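Local coordinates for SA2223 protein (Staphylococcus aureus, PDB 5KCB), which probably serves as an effector-binding protein of the GyrI-like family, and binds the aromatic cation ethidium, at residues F134-D139 / I148-M153. Residues are numbered along the deposited sequence; the frame is centred on the assembly and turned at random.
Sequences FELYQD and ITEIWM. With ET (ethidium), chain B.
Phe134 lays its ring over the indole of Trp152 in an offset stack, the centroids of the phenyl and five-membered rings 4.5 Å apart and their planes only 17° off parallel. With CG between the backbone N and carbonyl carbon (chi1 60°), the phenyl is turned across to Trp152, and its face comes under Trp152 CB in a CH-pi contact. The indole is held in turn by Glu150: Trp152 NE1 donates to OE1 at 3.0 Å, nearly in the ring plane, while Leu136 CD2 packs 3.5 Å from that same OE1. Thr149, Tyr137 and Glu135 occupy the other face of the sheet. Thr149 CG2 comes 3.4 Å from Tyr137 CE1, and the Tyr137 hydroxyl donates to Glu135 OE1 from above the carboxylate plane. Ethidium C10 lies over the centre of one face of the phenol ring, and Trp34 meets the ring at a steep angle. Backbone bonds pair Phe134 with Trp152 and Leu136 with Glu150; beyond them, a water bridges Leu136 O, Gln138 N and Ile148 O. This is an antiparallel beta hairpin of the closed barrel, whose Tyr137 forms part of the ethidium site, consistent with the aromatic effector pockets of GyrI-like proteins.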
loop_
_atom_site.group_PDB
_atom_site.type_symbol
_atom_site.label_atom_id
_atom_site.label_comp_id
_atom_site.label_asym_id
_atom_site.label_seq_id
_atom_site.Cartn_x
_atom_site.Cartn_y
_atom_site.Cartn_z
ATOM N N PHE A 134 -2.570 -1.185 -0.082
ATOM C CA PHE A 134 -1.219 -0.777 0.240
ATOM C C PHE A 134 -0.814 -0.694 1.689
ATOM O O PHE A 134 -1.628 -0.646 2.582
ATOM C CB PHE A 134 -0.926 0.571 -0.411
ATOM C CG PHE A 134 -1.826 1.684 0.029
ATOM C CD1 PHE A 134 -1.515 2.458 1.123
ATOM C CD2 PHE A 134 -2.953 1.994 -0.683
ATOM C CE1 PHE A 134 -2.324 3.498 1.511
ATOM C CE2 PHE A 134 -3.766 3.034 -0.300
ATOM C CZ PHE A 134 -3.453 3.783 0.802
ATOM N N GLU A 135 0.497 -0.658 1.868
ATOM C CA GLU A 135 1.145 -0.518 3.155
ATOM C C GLU A 135 1.651 0.904 3.155
ATOM O O GLU A 135 2.214 1.365 2.182
ATOM C CB GLU A 135 2.322 -1.473 3.305
ATOM C CG GLU A 135 1.982 -2.935 3.209
ATOM C CD GLU A 135 3.048 -3.752 2.510
ATOM O OE1 GLU A 135 4.213 -3.341 2.458
ATOM O OE2 GLU A 135 2.712 -4.825 2.002
ATOM N N LEU A 136 1.422 1.605 4.245
ATOM C CA LEU A 136 1.874 2.972 4.357
ATOM C C LEU A 136 2.938 3.036 5.434
ATOM O O LEU A 136 2.687 2.656 6.556
ATOM C CB LEU A 136 0.716 3.880 4.708
ATOM C CG LEU A 136 1.047 5.343 4.876
ATOM C CD1 LEU A 136 1.387 5.974 3.552
ATOM C CD2 LEU A 136 -0.127 6.044 5.501
ATOM N N TYR A 137 4.126 3.506 5.069
ATOM C CA TYR A 137 5.244 3.597 6.004
ATOM C C TYR A 137 5.584 5.018 6.410
ATOM O O TYR A 137 6.113 5.786 5.641
ATOM C CB TYR A 137 6.473 2.935 5.389
ATOM C CG TYR A 137 6.285 1.474 5.144
ATOM C CD1 TYR A 137 6.472 0.568 6.147
ATOM C CD2 TYR A 137 5.887 1.005 3.918
ATOM C CE1 TYR A 137 6.285 -0.767 5.943
ATOM C CE2 TYR A 137 5.696 -0.334 3.704
ATOM C CZ TYR A 137 5.892 -1.216 4.729
ATOM O OH TYR A 137 5.712 -2.546 4.555
ATOM N N GLN A 138 5.262 5.353 7.646
ATOM C CA GLN A 138 5.545 6.676 8.190
ATOM C C GLN A 138 7.013 6.827 8.567
ATOM O O GLN A 138 7.726 5.850 8.684
ATOM C CB GLN A 138 4.696 6.935 9.424
ATOM C CG GLN A 138 5.174 6.195 10.653
ATOM C CD GLN A 138 4.302 6.429 11.853
ATOM O OE1 GLN A 138 3.946 7.557 12.166
ATOM N NE2 GLN A 138 3.953 5.361 12.536
ATOM N N ASP A 139 7.440 8.062 8.786
ATOM C CA ASP A 139 8.813 8.343 9.194
ATOM C C ASP A 139 9.046 7.687 10.550
ATOM O O ASP A 139 8.166 7.690 11.391
ATOM C CB ASP A 139 9.046 9.862 9.279
ATOM C CG ASP A 139 9.478 10.461 7.958
ATOM O OD1 ASP A 139 9.533 9.711 6.975
ATOM O OD2 ASP A 139 9.777 11.670 7.888
ATOM N N ILE A 148 4.882 1.321 13.725
ATOM C CA ILE A 148 3.584 1.016 13.173
ATOM C C ILE A 148 3.500 1.224 11.671
ATOM O O ILE A 148 3.790 2.285 11.145
ATOM C CB ILE A 148 2.507 1.839 13.894
ATOM C CG1 ILE A 148 2.351 1.339 15.321
ATOM C CG2 ILE A 148 1.161 1.747 13.211
ATOM C CD1 ILE A 148 1.572 2.284 16.194
ATOM N N THR A 149 3.079 0.162 11.007
ATOM C CA THR A 149 2.874 0.153 9.580
ATOM C C THR A 149 1.372 0.065 9.402
ATOM O O THR A 149 0.722 -0.705 10.077
ATOM C CB THR A 149 3.507 -1.064 8.919
ATOM O OG1 THR A 149 4.908 -1.070 9.166
ATOM C CG2 THR A 149 3.265 -1.038 7.444
ATOM N N GLU A 150 0.827 0.861 8.502
ATOM C CA GLU A 150 -0.601 0.858 8.256
ATOM C C GLU A 150 -0.903 0.079 7.004
ATOM O O GLU A 150 -0.210 0.210 6.018
ATOM C CB GLU A 150 -1.142 2.267 8.080
ATOM C CG GLU A 150 -1.392 3.038 9.360
ATOM C CD GLU A 150 -1.928 4.423 9.105
ATOM O OE1 GLU A 150 -2.186 4.758 7.956
ATOM O OE2 GLU A 150 -2.088 5.186 10.057
ATOM N N ILE A 151 -1.944 -0.733 7.063
ATOM C CA ILE A 151 -2.374 -1.528 5.935
ATOM C C ILE A 151 -3.746 -1.047 5.500
ATOM O O ILE A 151 -4.696 -1.091 6.258
ATOM C CB ILE A 151 -2.432 -3.005 6.308
ATOM C CG1 ILE A 151 -1.039 -3.511 6.657
ATOM C CG2 ILE A 151 -3.040 -3.813 5.188
ATOM C CD1 ILE A 151 -1.002 -4.940 7.099
ATOM N N TRP A 152 -3.837 -0.587 4.266
ATOM C CA TRP A 152 -5.076 -0.062 3.737
ATOM C C TRP A 152 -5.735 -0.982 2.723
ATOM O O TRP A 152 -5.217 -1.164 1.646
ATOM C CB TRP A 152 -4.792 1.276 3.066
ATOM C CG TRP A 152 -4.409 2.384 3.965
ATOM C CD1 TRP A 152 -3.355 2.427 4.800
ATOM C CD2 TRP A 152 -5.064 3.641 4.086
ATOM N NE1 TRP A 152 -3.312 3.622 5.454
ATOM C CE2 TRP A 152 -4.358 4.388 5.032
ATOM C CE3 TRP A 152 -6.195 4.201 3.498
ATOM C CZ2 TRP A 152 -4.741 5.662 5.403
ATOM C CZ3 TRP A 152 -6.567 5.456 3.860
ATOM C CH2 TRP A 152 -5.847 6.178 4.806
ATOM N N MET A 153 -6.884 -1.543 3.081
ATOM C CA MET A 153 -7.640 -2.420 2.198
ATOM C C MET A 153 -8.907 -1.718 1.707
ATOM O O MET A 153 -9.742 -1.330 2.486
ATOM C CB MET A 153 -8.029 -3.709 2.906
ATOM C CG MET A 153 -6.896 -4.427 3.611
ATOM S SD MET A 153 -5.579 -4.920 2.508
ATOM C CE MET A 153 -6.493 -5.819 1.294
HETATM C C1 ET B . 8.963 -3.204 3.067
HETATM C C2 ET B . 8.727 -4.499 2.654
HETATM C C3 ET B . 9.760 -5.426 2.627
HETATM C C4 ET B . 11.052 -5.095 3.019
HETATM N N5 ET B . 12.670 -3.447 3.856
HETATM C C6 ET B . 12.952 -2.185 4.267
HETATM C C7 ET B . 12.151 0.136 4.728
HETATM C C8 ET B . 11.130 1.073 4.756
HETATM C C9 ET B . 9.836 0.764 4.371
HETATM C C10 ET B . 9.518 -0.508 3.940
HETATM C C11 ET B . 11.885 -1.150 4.308
HETATM C C12 ET B . 10.507 -1.467 3.902
HETATM C C13 ET B . 10.235 -2.838 3.457
HETATM C C14 ET B . 11.355 -3.809 3.438
HETATM C C15 ET B . 14.325 -1.769 4.690
HETATM C C16 ET B . 15.033 -0.855 3.920
HETATM C C17 ET B . 16.304 -0.460 4.296
HETATM C C18 ET B . 16.895 -0.987 5.441
HETATM C C19 ET B . 16.199 -1.906 6.219
HETATM C C20 ET B . 14.908 -2.285 5.842
HETATM C C21 ET B . 13.727 -4.473 3.796
HETATM C C22 ET B . 14.085 -4.815 2.365
HETATM N N23 ET B . 9.491 -6.684 2.217
HETATM N N24 ET B . 11.404 2.321 5.166
HETATM O O HOH W 1 3.138 3.816 8.945
#